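Local coordinates for protein beta-hexosaminidase LpqI (Mycobacterium tuberculosis H37Rv, PDB 6GFV) that cleaves terminal beta-1,4-linked N-acetylglucosamine from peptidoglycan fragments, a step in the recycling of the mycobacterial cell wall, at residues 29-32 / 33-37; 85-88 / 89-92; 112-115 / 116-119; 166-169 / 170-173. All blocks are in the same frame, centred on the assembly; numbering follows the deposited sequence.

Interaction 1 of 4, residues 29-32 / 33-37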
ATOM      1  N   GLY A  29       2.174  -9.522   6.607  1.00 12.56           N
ATOM      2  CA  GLY A  29       2.990 -10.521   5.932  1.00 12.60           C
ATOM      3  C   GLY A  29       2.856 -11.874   6.606  1.00 13.13           C
ATOM      4  O   GLY A  29       2.689 -11.945   7.826  1.00 13.62           O
ATOM      5  N   VAL A  30       2.926 -12.943   5.815  1.00 13.11           N
ATOM      6  CA  VAL A  30       2.734 -14.312   6.322  1.00 13.60           C
ATOM      7  C   VAL A  30       3.858 -15.269   5.923  1.00 14.32           C
ATOM      8  O   VAL A  30       4.466 -15.120   4.869  1.00 15.16           O
ATOM      9  CB  VAL A  30       1.413 -14.910   5.841  1.00 13.52           C
ATOM     10  CG1 VAL A  30       0.226 -14.075   6.349  1.00 17.68           C
ATOM     11  CG2 VAL A  30       1.397 -15.023   4.319  1.00 13.07           C
ATOM     12  N   ARG A  31       4.115 -16.256   6.776  1.00 14.40           N
ATOM     13  CA  ARG A  31       5.196 -17.216   6.548  1.00 14.86           C
ATOM     14  C   ARG A  31       4.839 -18.268   5.506  1.00 14.95           C
ATOM     15  O   ARG A  31       5.622 -18.558   4.613  1.00 14.55           O
ATOM     16  CB  ARG A  31       5.573 -17.924   7.852  1.00 20.55           C
ATOM     17  CG  ARG A  31       6.440 -17.116   8.780  1.00 21.39           C
ATOM     18  CD  ARG A  31       7.072 -17.987   9.854  1.00 24.41           C
ATOM     19  NE  ARG A  31       6.081 -18.601  10.731  1.00 25.81           N
ATOM     20  CZ  ARG A  31       5.554 -17.987  11.784  1.00 26.77           C
ATOM     21  NH1 ARG A  31       5.919 -16.749  12.064  1.00 27.47           N
ATOM     22  NH2 ARG A  31       4.658 -18.597  12.547  1.00 24.42           N
ATOM     23  N   ASP A  32       3.640 -18.823   5.628  1.00 14.60           N
ATOM     24  CA  ASP A  32       3.202 -19.916   4.778  1.00 14.58           C
ATOM     25  C   ASP A  32       1.689 -20.085   4.884  1.00 14.56           C
ATOM     26  O   ASP A  32       1.001 -19.256   5.474  1.00 14.52           O
ATOM     27  CB  ASP A  32       3.924 -21.222   5.166  1.00 15.14           C
ATOM     28  CG  ASP A  32       3.709 -21.610   6.629  1.00 15.73           C
ATOM     29  OD1 ASP A  32       3.033 -20.880   7.356  1.00 19.67           O
ATOM     30  OD2 ASP A  32       4.223 -22.647   7.065  1.00 16.26           O
ATOM     31  N   ALA A  33       1.186 -21.176   4.328  1.00 14.69           N
ATOM     32  CA  ALA A  33      -0.237 -21.462   4.326  1.00 14.81           C
ATOM     33  C   ALA A  33      -0.832 -21.503   5.735  1.00 15.32           C
ATOM     34  O   ALA A  33      -1.867 -20.904   5.983  1.00 15.36           O
ATOM     35  CB  ALA A  33      -0.495 -22.774   3.607  1.00 15.01           C
ATOM     36  N   ALA A  34      -0.170 -22.204   6.651  1.00 15.80           N
ATOM     37  CA  ALA A  34      -0.666 -22.345   8.018  1.00 16.43           C
ATOM     38  C   ALA A  34      -0.740 -21.002   8.755  1.00 16.39           C
ATOM     39  O   ALA A  34      -1.725 -20.711   9.427  1.00 16.75           O
ATOM     40  CB  ALA A  34       0.204 -23.309   8.794  1.00 17.00           C
ATOM     41  N   ASP A  35       0.316 -20.209   8.634  1.00 16.04           N
ATOM     42  CA  ASP A  35       0.392 -18.901   9.280  1.00 15.98           C
ATOM     43  C   ASP A  35      -0.747 -17.998   8.782  1.00 15.58           C
ATOM     44  O   ASP A  35      -1.432 -17.349   9.559  1.00 15.86           O
ATOM     45  CB  ASP A  35       1.756 -18.264   9.008  1.00 15.67           C
ATOM     46  CG  ASP A  35       2.003 -16.992   9.824  1.00 15.74           C
ATOM     47  OD1 ASP A  35       1.373 -16.785  10.865  1.00 17.08           O
ATOM     48  OD2 ASP A  35       2.863 -16.212   9.427  1.00 15.39           O
ATOM     49  N   ALA A  36      -0.942 -17.975   7.472  1.00 15.02           N
ATOM     50  CA  ALA A  36      -2.000 -17.175   6.887  1.00 14.72           C
ATOM     51  C   ALA A  36      -3.393 -17.658   7.331  1.00 15.28           C
ATOM     52  O   ALA A  36      -4.228 -16.856   7.737  1.00 15.45           O
ATOM     53  CB  ALA A  36      -1.882 -17.186   5.383  1.00 14.16           C
ATOM     54  N   GLN A  37      -3.632 -18.966   7.274  1.00 15.66           N
ATOM     55  CA  GLN A  37      -4.920 -19.526   7.678  1.00 16.32           C
ATOM     56  C   GLN A  37      -5.235 -19.218   9.142  1.00 17.00           C
ATOM     57  O   GLN A  37      -6.374 -18.916   9.480  1.00 17.47           O
ATOM     58  CB  GLN A  37      -4.953 -21.042   7.432  1.00 16.65           C
ATOM     59  CG  GLN A  37      -6.243 -21.740   7.829  1.00 17.44           C
ATOM     60  CD  GLN A  37      -7.444 -21.302   7.005  1.00 38.51           C
ATOM     61  OE1 GLN A  37      -8.053 -20.262   7.272  1.00 40.94           O
ATOM     62  NE2 GLN A  37      -7.794 -22.094   5.999  1.00 33.34           N
TER
HETATM   63  O   HOH W   1       2.004 -24.311   6.068  1.00 14.16           O
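Val30, at the exit of strand 26-29, lays CG1 against Ala36 on the first turn of helix 33-43, Val30 CG1 to Ala36 CB 3.9 Å. This is the apolar side of a helix start, and Ala36 also meets Ile58 and Ile66 there. At Arg31 the contact turns polar. The backbone N-H points back at the carboxylate of Asp35: Arg31 N lies 2.9 Å from Asp35 OD2, in a nearly straight bond on the anti lone pair of that oxygen. The Arg31 chain folds at its third torsion (chi3 -63°), which lays the guanidinium flat over the same carboxylate; the two planes are 8° apart, with OD2 of Asp35 4.0 Å above the guanidinium plane of Arg31. No N-H of the group aims at the oxygen, so any attraction is probably between the charges alone, across the stacked planes. Asp32 then closes the loop as N-cap. Asp32 OD1 accepts from Asp35 N at 3.1 Å, on the syn side but out of the carboxylate plane, while Asp32 O receives Ala36 N at 3.1 Å. A water bridges Asp32 OD2, weakly, to Ala34 N. The other oxygen of Asp35, OD1, is held by Thr302. Two carboxylates at a helix N-terminus would be favoured by the helix dipole, and the nearby Arg31 should further stabilise the negative charge of Asp35.

Interaction 2 of 4, residues 85-88 / 89-92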
ATOM      1  N   ARG A  85      14.563  -5.508  -9.860  1.00 19.88           N
ATOM      2  CA  ARG A  85      15.132  -5.891  -8.566  1.00 22.76           C
ATOM      3  C   ARG A  85      14.077  -6.209  -7.505  1.00 17.49           C
ATOM      4  O   ARG A  85      14.375  -6.851  -6.513  1.00 17.72           O
ATOM      5  CB  ARG A  85      16.073  -4.797  -8.046  1.00 18.40           C
ATOM      6  CG  ARG A  85      17.438  -4.720  -8.772  1.00 19.09           C
ATOM      7  CD  ARG A  85      18.408  -3.735  -8.084  1.00 19.62           C
ATOM      8  NE  ARG A  85      17.859  -2.391  -8.035  1.00 19.33           N
ATOM      9  CZ  ARG A  85      17.821  -1.634  -6.944  1.00 19.36           C
ATOM     10  NH1 ARG A  85      18.307  -2.092  -5.802  1.00 21.60           N
ATOM     11  NH2 ARG A  85      17.294  -0.416  -6.996  1.00 19.09           N
ATOM     12  N   VAL A  86      12.846  -5.760  -7.712  1.00 16.89           N
ATOM     13  CA  VAL A  86      11.776  -6.044  -6.756  1.00 16.47           C
ATOM     14  C   VAL A  86      10.645  -6.834  -7.423  1.00 15.99           C
ATOM     15  O   VAL A  86       9.641  -6.278  -7.859  1.00 15.53           O
ATOM     16  CB  VAL A  86      11.212  -4.744  -6.126  1.00 16.21           C
ATOM     17  CG1 VAL A  86      10.169  -5.075  -5.089  1.00 15.84           C
ATOM     18  CG2 VAL A  86      12.339  -3.952  -5.489  1.00 16.72           C
ATOM     19  N   SER A  87      10.814  -8.148  -7.499  1.00 16.14           N
ATOM     20  CA  SER A  87       9.824  -8.959  -8.191  1.00 15.76           C
ATOM     21  C   SER A  87       9.591 -10.277  -7.465  1.00 15.82           C
ATOM     22  O   SER A  87      10.140 -11.296  -7.837  1.00 16.11           O
ATOM     23  CB  SER A  87      10.263  -9.189  -9.636  1.00 15.89           C
ATOM     24  OG  SER A  87       9.534 -10.232 -10.246  1.00 15.66           O
ATOM     25  N   ARG A  88       8.774 -10.235  -6.415  1.00 15.57           N
ATOM     26  CA  ARG A  88       8.512 -11.408  -5.571  1.00 18.29           C
ATOM     27  C   ARG A  88       8.047 -12.655  -6.337  1.00 15.57           C
ATOM     28  O   ARG A  88       8.417 -13.777  -5.994  1.00 15.88           O
ATOM     29  CB  ARG A  88       7.470 -11.071  -4.505  1.00 15.34           C
ATOM     30  CG  ARG A  88       7.254 -12.189  -3.501  1.00 17.51           C
ATOM     31  CD  ARG A  88       8.525 -12.419  -2.708  1.00 18.44           C
ATOM     32  NE  ARG A  88       8.540 -13.639  -1.904  1.00 20.38           N
ATOM     33  CZ  ARG A  88       9.068 -14.791  -2.312  1.00 18.98           C
ATOM     34  NH1 ARG A  88       9.594 -14.891  -3.526  1.00 16.75           N
ATOM     35  NH2 ARG A  88       9.059 -15.844  -1.506  1.00 16.99           N
ATOM     36  N   LEU A  89       7.257 -12.456  -7.385  1.00 16.72           N
ATOM     37  CA  LEU A  89       6.625 -13.566  -8.090  1.00 15.06           C
ATOM     38  C   LEU A  89       7.334 -13.922  -9.393  1.00 15.27           C
ATOM     39  O   LEU A  89       6.742 -14.525 -10.287  1.00 15.10           O
ATOM     40  CB  LEU A  89       5.155 -13.235  -8.376  1.00 14.52           C
ATOM     41  CG  LEU A  89       4.268 -12.900  -7.170  1.00 14.28           C
ATOM     42  CD1 LEU A  89       2.823 -12.603  -7.601  1.00 13.79           C
ATOM     43  CD2 LEU A  89       4.308 -14.021  -6.131  1.00 14.53           C
ATOM     44  N   ARG A  90       8.599 -13.536  -9.505  1.00 15.67           N
ATOM     45  CA  ARG A  90       9.373 -13.805 -10.719  1.00 15.93           C
ATOM     46  C   ARG A  90       9.330 -15.286 -11.137  1.00 16.08           C
ATOM     47  O   ARG A  90       9.317 -15.603 -12.322  1.00 16.07           O
ATOM     48  CB  ARG A  90      10.824 -13.347 -10.533  1.00 16.45           C
ATOM     49  CG  ARG A  90      11.550 -13.967  -9.358  1.00 16.87           C
ATOM     50  CD  ARG A  90      12.929 -13.345  -9.177  1.00 17.40           C
ATOM     51  NE  ARG A  90      13.666 -13.943  -8.071  1.00 25.29           N
ATOM     52  CZ  ARG A  90      13.437 -13.686  -6.785  1.00 32.27           C
ATOM     53  NH1 ARG A  90      12.483 -12.834  -6.422  1.00 35.27           N
ATOM     54  NH2 ARG A  90      14.164 -14.288  -5.854  1.00 32.85           N
ATOM     55  N   SER A  91       9.288 -16.183 -10.163  1.00 16.23           N
ATOM     56  CA  SER A  91       9.322 -17.614 -10.459  1.00 16.43           C
ATOM     57  C   SER A  91       8.026 -18.088 -11.110  1.00 17.52           C
ATOM     58  O   SER A  91       7.983 -19.161 -11.706  1.00 18.34           O
ATOM     59  CB  SER A  91       9.573 -18.415  -9.185  1.00 16.74           C
ATOM     60  OG  SER A  91       8.410 -18.440  -8.375  1.00 16.39           O
ATOM     61  N   LEU A  92       6.975 -17.282 -10.999  1.00 15.53           N
ATOM     62  CA  LEU A  92       5.637 -17.705 -11.396  1.00 15.15           C
ATOM     63  C   LEU A  92       5.021 -16.949 -12.559  1.00 17.51           C
ATOM     64  O   LEU A  92       4.158 -17.490 -13.236  1.00 18.73           O
ATOM     65  CB  LEU A  92       4.669 -17.589 -10.215  1.00 14.90           C
ATOM     66  CG  LEU A  92       4.964 -18.365  -8.939  1.00 15.70           C
ATOM     67  CD1 LEU A  92       3.803 -18.198  -7.980  1.00 14.91           C
ATOM     68  CD2 LEU A  92       5.223 -19.824  -9.235  1.00 16.98           C
TER
HETATM   69  O   HOH W   2       9.286 -15.881  -7.239  1.00 15.39           O
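Arg90 reaches back across the carbonyl of Ser87 and grips its oxygen twice, in a type I beta turn that runs from Ser87 to Arg90. The backbone N of Arg90 makes the turn bond to Ser87 O at 3.2 Å, and NH1 of its guanidinium reaches the same Ser87 O at 3.1 Å. The two donors come from opposite faces of the carbonyl plane, neither of them on a lone pair, whereas the oxygen itself sits at the edge of the guanidinium, almost in its plane. The first torsion of Arg90 (chi1 57°) sets CG between the backbone N and the carbonyl carbon, and from there the extended chain passes over the Ser87 oxygen, with Arg90 CG 3.4 Å from Ser87 O. Ser87 OG packs 3.4 Å from Arg90 CB, its polar partner being Glu81. Arg88, a substrate-binding residue by similarity, leaves the turn in another direction and gives NE to Gly51 O. Arg88 NH1 still comes within 4.6 Å of Arg90 NH1, so two positive charges lie close on this side. A water links Arg88 O, within the turn, to Ser91 N, just after it. Strand 86-87 pairs antiparallel with strand 76-83 of the barrel sheet; the turn leads away from it, with Leu89 touching Val79 of that strand and Met123 of helix 109-126.

Interaction 3 of 4, residues 112-115 / 116-119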
ATOM      1  N   VAL A 112       4.700  -0.633 -22.390  1.00 14.57           N
ATOM      2  CA  VAL A 112       4.784  -0.773 -20.954  1.00 14.38           C
ATOM      3  C   VAL A 112       3.409  -1.104 -20.389  1.00 13.85           C
ATOM      4  O   VAL A 112       3.295  -1.915 -19.477  1.00 13.68           O
ATOM      5  CB  VAL A 112       5.374   0.491 -20.297  1.00 14.62           C
ATOM      6  CG1 VAL A 112       5.173   0.457 -18.799  1.00 14.29           C
ATOM      7  CG2 VAL A 112       6.870   0.606 -20.651  1.00 15.14           C
ATOM      8  N   ARG A 113       2.371  -0.488 -20.947  1.00 12.39           N
ATOM      9  CA  ARG A 113       0.996  -0.835 -20.588  1.00 12.54           C
ATOM     10  C   ARG A 113       0.708  -2.311 -20.911  1.00 12.90           C
ATOM     11  O   ARG A 113       0.080  -2.998 -20.126  1.00 12.93           O
ATOM     12  CB  ARG A 113      -0.004   0.078 -21.307  1.00 12.69           C
ATOM     13  CG  ARG A 113      -1.442  -0.113 -20.844  1.00 12.82           C
ATOM     14  CD  ARG A 113      -2.431   0.709 -21.645  1.00 13.04           C
ATOM     15  NE  ARG A 113      -3.795   0.428 -21.213  1.00 13.21           N
ATOM     16  CZ  ARG A 113      -4.852   1.158 -21.541  1.00 13.37           C
ATOM     17  NH1 ARG A 113      -4.702   2.236 -22.298  1.00 15.86           N
ATOM     18  NH2 ARG A 113      -6.057   0.824 -21.099  1.00 13.55           N
ATOM     19  N   ASP A 114       1.162  -2.771 -22.077  1.00 13.18           N
ATOM     20  CA  ASP A 114       1.076  -4.187 -22.468  1.00 13.55           C
ATOM     21  C   ASP A 114       1.670  -5.110 -21.410  1.00 13.42           C
ATOM     22  O   ASP A 114       1.036  -6.071 -20.991  1.00 13.61           O
ATOM     23  CB  ASP A 114       1.795  -4.450 -23.791  1.00 13.82           C
ATOM     24  CG  ASP A 114       1.137  -3.773 -24.987  1.00 14.06           C
ATOM     25  OD1 ASP A 114      -0.034  -3.373 -24.912  1.00 14.87           O
ATOM     26  OD2 ASP A 114       1.817  -3.659 -26.021  1.00 14.36           O
ATOM     27  N   LEU A 115       2.893  -4.813 -20.985  1.00 13.11           N
ATOM     28  CA  LEU A 115       3.602  -5.695 -20.070  1.00 13.02           C
ATOM     29  C   LEU A 115       2.928  -5.712 -18.713  1.00 12.81           C
ATOM     30  O   LEU A 115       2.778  -6.772 -18.113  1.00 12.93           O
ATOM     31  CB  LEU A 115       5.079  -5.291 -19.928  1.00 12.76           C
ATOM     32  CG  LEU A 115       5.955  -6.092 -18.939  1.00 12.64           C
ATOM     33  CD1 LEU A 115       6.082  -7.545 -19.349  1.00 15.57           C
ATOM     34  CD2 LEU A 115       7.330  -5.490 -18.807  1.00 12.39           C
ATOM     35  N   ALA A 116       2.517  -4.545 -18.229  1.00 12.52           N
ATOM     36  CA  ALA A 116       1.843  -4.475 -16.936  1.00 12.32           C
ATOM     37  C   ALA A 116       0.540  -5.275 -16.942  1.00 12.64           C
ATOM     38  O   ALA A 116       0.209  -5.929 -15.959  1.00 12.62           O
ATOM     39  CB  ALA A 116       1.563  -3.030 -16.546  1.00 12.01           C
ATOM     40  N   ARG A 117      -0.195  -5.204 -18.046  1.00 12.95           N
ATOM     41  CA  ARG A 117      -1.473  -5.896 -18.148  1.00 13.30           C
ATOM     42  C   ARG A 117      -1.281  -7.417 -18.153  1.00 13.60           C
ATOM     43  O   ARG A 117      -2.016  -8.138 -17.487  1.00 13.74           O
ATOM     44  CB  ARG A 117      -2.236  -5.455 -19.395  1.00 13.60           C
ATOM     45  CG  ARG A 117      -3.559  -6.185 -19.606  1.00 16.86           C
ATOM     46  CD  ARG A 117      -4.383  -5.591 -20.752  1.00 14.31           C
ATOM     47  NE  ARG A 117      -3.723  -5.684 -22.057  1.00 14.53           N
ATOM     48  CZ  ARG A 117      -3.142  -4.664 -22.681  1.00 14.36           C
ATOM     49  NH1 ARG A 117      -3.120  -3.456 -22.121  1.00 13.98           N
ATOM     50  NH2 ARG A 117      -2.573  -4.847 -23.856  1.00 14.59           N
ATOM     51  N   ASP A 118      -0.291  -7.895 -18.891  1.00 13.73           N
ATOM     52  CA  ASP A 118      -0.012  -9.329 -18.916  1.00 14.04           C
ATOM     53  C   ASP A 118       0.407  -9.882 -17.548  1.00 13.82           C
ATOM     54  O   ASP A 118      -0.157 -10.862 -17.068  1.00 14.05           O
ATOM     55  CB  ASP A 118       1.075  -9.643 -19.935  1.00 15.06           C
ATOM     56  CG  ASP A 118       1.298 -11.129 -20.084  1.00 14.59           C
ATOM     57  OD1 ASP A 118       0.427 -11.797 -20.670  1.00 20.23           O
ATOM     58  OD2 ASP A 118       2.315 -11.621 -19.584  1.00 15.71           O
ATOM     59  N   ARG A 119       1.416  -9.259 -16.948  1.00 13.41           N
ATOM     60  CA  ARG A 119       1.855  -9.604 -15.594  1.00 13.17           C
ATOM     61  C   ARG A 119       0.706  -9.503 -14.582  1.00 13.08           C
ATOM     62  O   ARG A 119       0.570 -10.347 -13.701  1.00 13.14           O
ATOM     63  CB  ARG A 119       3.031  -8.708 -15.167  1.00 12.75           C
ATOM     64  CG  ARG A 119       4.377  -9.015 -15.894  1.00 12.83           C
ATOM     65  CD  ARG A 119       5.537  -8.062 -15.526  1.00 12.44           C
ATOM     66  NE  ARG A 119       6.172  -8.391 -14.255  1.00 12.24           N
ATOM     67  CZ  ARG A 119       7.118  -9.313 -14.095  1.00 13.06           C
ATOM     68  NH1 ARG A 119       7.563 -10.000 -15.137  1.00 12.68           N
ATOM     69  NH2 ARG A 119       7.623  -9.549 -12.887  1.00 12.18           N
TER
HETATM   70  O   HOH W   3      -1.895  -1.345 -24.161  1.00 22.66           O
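Arg117 reaches back along helix 109-126 toward Arg113 and Asp114, one turn earlier. Arg117 CB lies 3.5 Å from Arg113 O, the carbonyl that also accepts the backbone N-H of Arg117. CG and CD carry the chain outward before it bends at the third torsion (chi3 63°), turning the guanidinium back over the preceding turn. There Arg117 CZ lies 4.0 Å from Asp114 OD1, and one face of the group rests over Asp114 CA. The branch Arg117 NH2 makes the salt bridge, 3.1 Å to Asp114 OD1, but the bond is bent (139°) and meets the oxygen from above the carboxylate plane, the two flat groups being turned 77° apart. The other branch, NH1, holds a water at the guanidinium edge, and this water donates to Asp114 OD1, so one carboxylate oxygen is tied to both ends of the guanidinium.

Helix 109-126 is one of the outer helices of the (beta/alpha)8 barrel of glycoside hydrolase family 3 and packs beside helix 156-172. NH1 of Arg117 also forms a salt bridge to Asp172 on that helix. Arg113 NE, 4.0 Å from Arg117 NH1, goes to that carboxylate as well, which probably offsets the closeness of two like charges.

On another side of the helix, Leu115 runs alongside Arg119, Leu115 CD1 to Arg119 CD 3.9 Å. The aliphatic part of Arg119 is thereby lined by leucine, while its guanidinium reaches Gly95 O and Glu81.

Interaction 4 of 4, residues 166-169 / 170-173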
ATOM      1  N   TYR A 166       1.876   2.001 -16.487  1.00 12.64           N
ATOM      2  CA  TYR A 166       1.983   0.774 -15.690  1.00 12.14           C
ATOM      3  C   TYR A 166       0.747   0.562 -14.829  1.00 11.67           C
ATOM      4  O   TYR A 166       0.189  -0.541 -14.776  1.00 11.64           O
ATOM      5  CB  TYR A 166       3.232   0.770 -14.801  1.00 12.06           C
ATOM      6  CG  TYR A 166       3.712  -0.636 -14.468  1.00 12.13           C
ATOM      7  CD1 TYR A 166       3.156  -1.354 -13.416  1.00 11.74           C
ATOM      8  CD2 TYR A 166       4.711  -1.253 -15.224  1.00 12.70           C
ATOM      9  CE1 TYR A 166       3.585  -2.642 -13.117  1.00 15.57           C
ATOM     10  CE2 TYR A 166       5.142  -2.540 -14.939  1.00 12.86           C
ATOM     11  CZ  TYR A 166       4.574  -3.230 -13.885  1.00 12.46           C
ATOM     12  OH  TYR A 166       4.985  -4.497 -13.590  1.00 12.84           O
ATOM     13  N   ALA A 167       0.333   1.616 -14.135  1.00 11.38           N
ATOM     14  CA  ALA A 167      -0.882   1.572 -13.332  1.00 11.05           C
ATOM     15  C   ALA A 167      -2.113   1.174 -14.159  1.00 11.31           C
ATOM     16  O   ALA A 167      -2.937   0.390 -13.706  1.00 12.63           O
ATOM     17  CB  ALA A 167      -1.119   2.926 -12.653  1.00 10.86           C
ATOM     18  N   GLN A 168      -2.230   1.712 -15.367  1.00 12.52           N
ATOM     19  CA  GLN A 168      -3.390   1.431 -16.214  1.00 12.14           C
ATOM     20  C   GLN A 168      -3.379  -0.033 -16.633  1.00 15.02           C
ATOM     21  O   GLN A 168      -4.433  -0.662 -16.711  1.00 12.49           O
ATOM     22  CB  GLN A 168      -3.420   2.351 -17.446  1.00 12.70           C
ATOM     23  CG  GLN A 168      -4.696   2.279 -18.280  1.00 13.24           C
ATOM     24  CD  GLN A 168      -5.961   2.393 -17.445  1.00 13.08           C
ATOM     25  OE1 GLN A 168      -6.138   3.342 -16.686  1.00 18.31           O
ATOM     26  NE2 GLN A 168      -6.840   1.417 -17.572  1.00 13.30           N
ATOM     27  N   GLY A 169      -2.181  -0.567 -16.891  1.00 17.77           N
ATOM     28  CA  GLY A 169      -2.020  -1.971 -17.247  1.00 14.78           C
ATOM     29  C   GLY A 169      -2.563  -2.894 -16.165  1.00 12.30           C
ATOM     30  O   GLY A 169      -3.358  -3.786 -16.433  1.00 12.56           O
ATOM     31  N   LEU A 170      -2.118  -2.673 -14.934  1.00 11.82           N
ATOM     32  CA  LEU A 170      -2.610  -3.425 -13.781  1.00 11.59           C
ATOM     33  C   LEU A 170      -4.143  -3.283 -13.636  1.00 11.66           C
ATOM     34  O   LEU A 170      -4.855  -4.269 -13.423  1.00 11.86           O
ATOM     35  CB  LEU A 170      -1.887  -2.966 -12.501  1.00 11.17           C
ATOM     36  CG  LEU A 170      -0.393  -3.318 -12.331  1.00 11.22           C
ATOM     37  CD1 LEU A 170       0.254  -2.574 -11.170  1.00 10.91           C
ATOM     38  CD2 LEU A 170      -0.208  -4.841 -12.141  1.00 11.47           C
ATOM     39  N   ARG A 171      -4.624  -2.049 -13.771  1.00 11.60           N
ATOM     40  CA  ARG A 171      -6.039  -1.721 -13.723  1.00 11.80           C
ATOM     41  C   ARG A 171      -6.822  -2.472 -14.824  1.00 12.81           C
ATOM     42  O   ARG A 171      -7.908  -2.972 -14.571  1.00 12.67           O
ATOM     43  CB  ARG A 171      -6.198  -0.194 -13.838  1.00 11.75           C
ATOM     44  CG  ARG A 171      -7.550   0.397 -13.480  1.00 17.49           C
ATOM     45  CD  ARG A 171      -7.499   1.939 -13.493  1.00 11.91           C
ATOM     46  NE  ARG A 171      -6.546   2.459 -12.518  1.00 21.94           N
ATOM     47  CZ  ARG A 171      -5.534   3.276 -12.794  1.00 11.27           C
ATOM     48  NH1 ARG A 171      -5.329   3.713 -14.017  1.00 11.65           N
ATOM     49  NH2 ARG A 171      -4.741   3.667 -11.817  1.00 10.88           N
ATOM     50  N   ASP A 172      -6.250  -2.562 -16.029  1.00 12.70           N
ATOM     51  CA  ASP A 172      -6.804  -3.363 -17.121  1.00 13.34           C
ATOM     52  C   ASP A 172      -7.108  -4.786 -16.679  1.00 20.14           C
ATOM     53  O   ASP A 172      -8.110  -5.359 -17.086  1.00 14.00           O
ATOM     54  CB  ASP A 172      -5.843  -3.449 -18.315  1.00 13.65           C
ATOM     55  CG  ASP A 172      -5.689  -2.141 -19.083  1.00 16.41           C
ATOM     56  OD1 ASP A 172      -6.557  -1.260 -18.994  1.00 13.94           O
ATOM     57  OD2 ASP A 172      -4.678  -2.011 -19.801  1.00 14.03           O
ATOM     58  N   ALA A 173      -6.221  -5.352 -15.862  1.00 13.05           N
ATOM     59  CA  ALA A 173      -6.296  -6.756 -15.466  1.00 14.33           C
ATOM     60  C   ALA A 173      -7.106  -6.966 -14.182  1.00 13.10           C
ATOM     61  O   ALA A 173      -7.228  -8.081 -13.716  1.00 13.31           O
ATOM     62  CB  ALA A 173      -4.861  -7.344 -15.294  1.00 13.06           C
TER
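Gln168 uses both ends of its amide on the following helical turn. Gln168 OE1 accepts from Arg171 NH1 at 2.8 Å in a bent bond; the oxygen lies at the guanidinium edge, in its plane, although the donor stands above the amide carbonyl plane. Gln168 NE2 donates to Asp172 OD1 at 3.0 Å, fairly straight, and meets that carboxylate from above. With chi2 at 49°, the Gln168 chain bends back far enough to serve both neighbours, and the two bonds are consistent with this orientation of the amide, oxygen to the arginine and nitrogen to the aspartate. Over the face of the Arg171 guanidinium lies Ala167 O, and NE of that arginine is bonded to Pro221 O.

The backbone bonds keep the helical pattern to Asp172 N, 2.7 Å from Gln168 O; the next, Ala173 N to Gly169 O, is weak, and Ala173 N also bonds Leu170 O, a tightening at the helix end.

The apolar contact between the two segments is that of Tyr166 with Leu170: Leu170 CD1 meets the ring edge, 3.9 Å from Tyr166 CE1.

Asp172 also ties this helix to helix 109-126. The helix end followed by strand 176-182 is the alpha-to-beta step of a (beta/alpha)8 barrel.

How the interactions relate
All four contacts are local, yet their chemistry follows their place in the barrel. Interactions 3 and 4 lie on adjacent helices, centres about 7 Å apart, and are joined directly through the shared carboxylate of Asp172. Interaction 4 is a buried contact, with Tyr166 and Leu170 buried and Gln168, Arg171 and Asp172 partly exposed; interactions 1, 2 and 3 are each only partly buried. Interaction 2 touches interaction 3 through Ser87 and Arg119 and alone contains a residue, Arg88, that probably binds substrate, as in relatives. Interaction 1 stands apart, about 19 Å from the others between centres at its nearest, and relies on helix capping, whereas interaction 2 relies on a turn and a doubly gripped carbonyl.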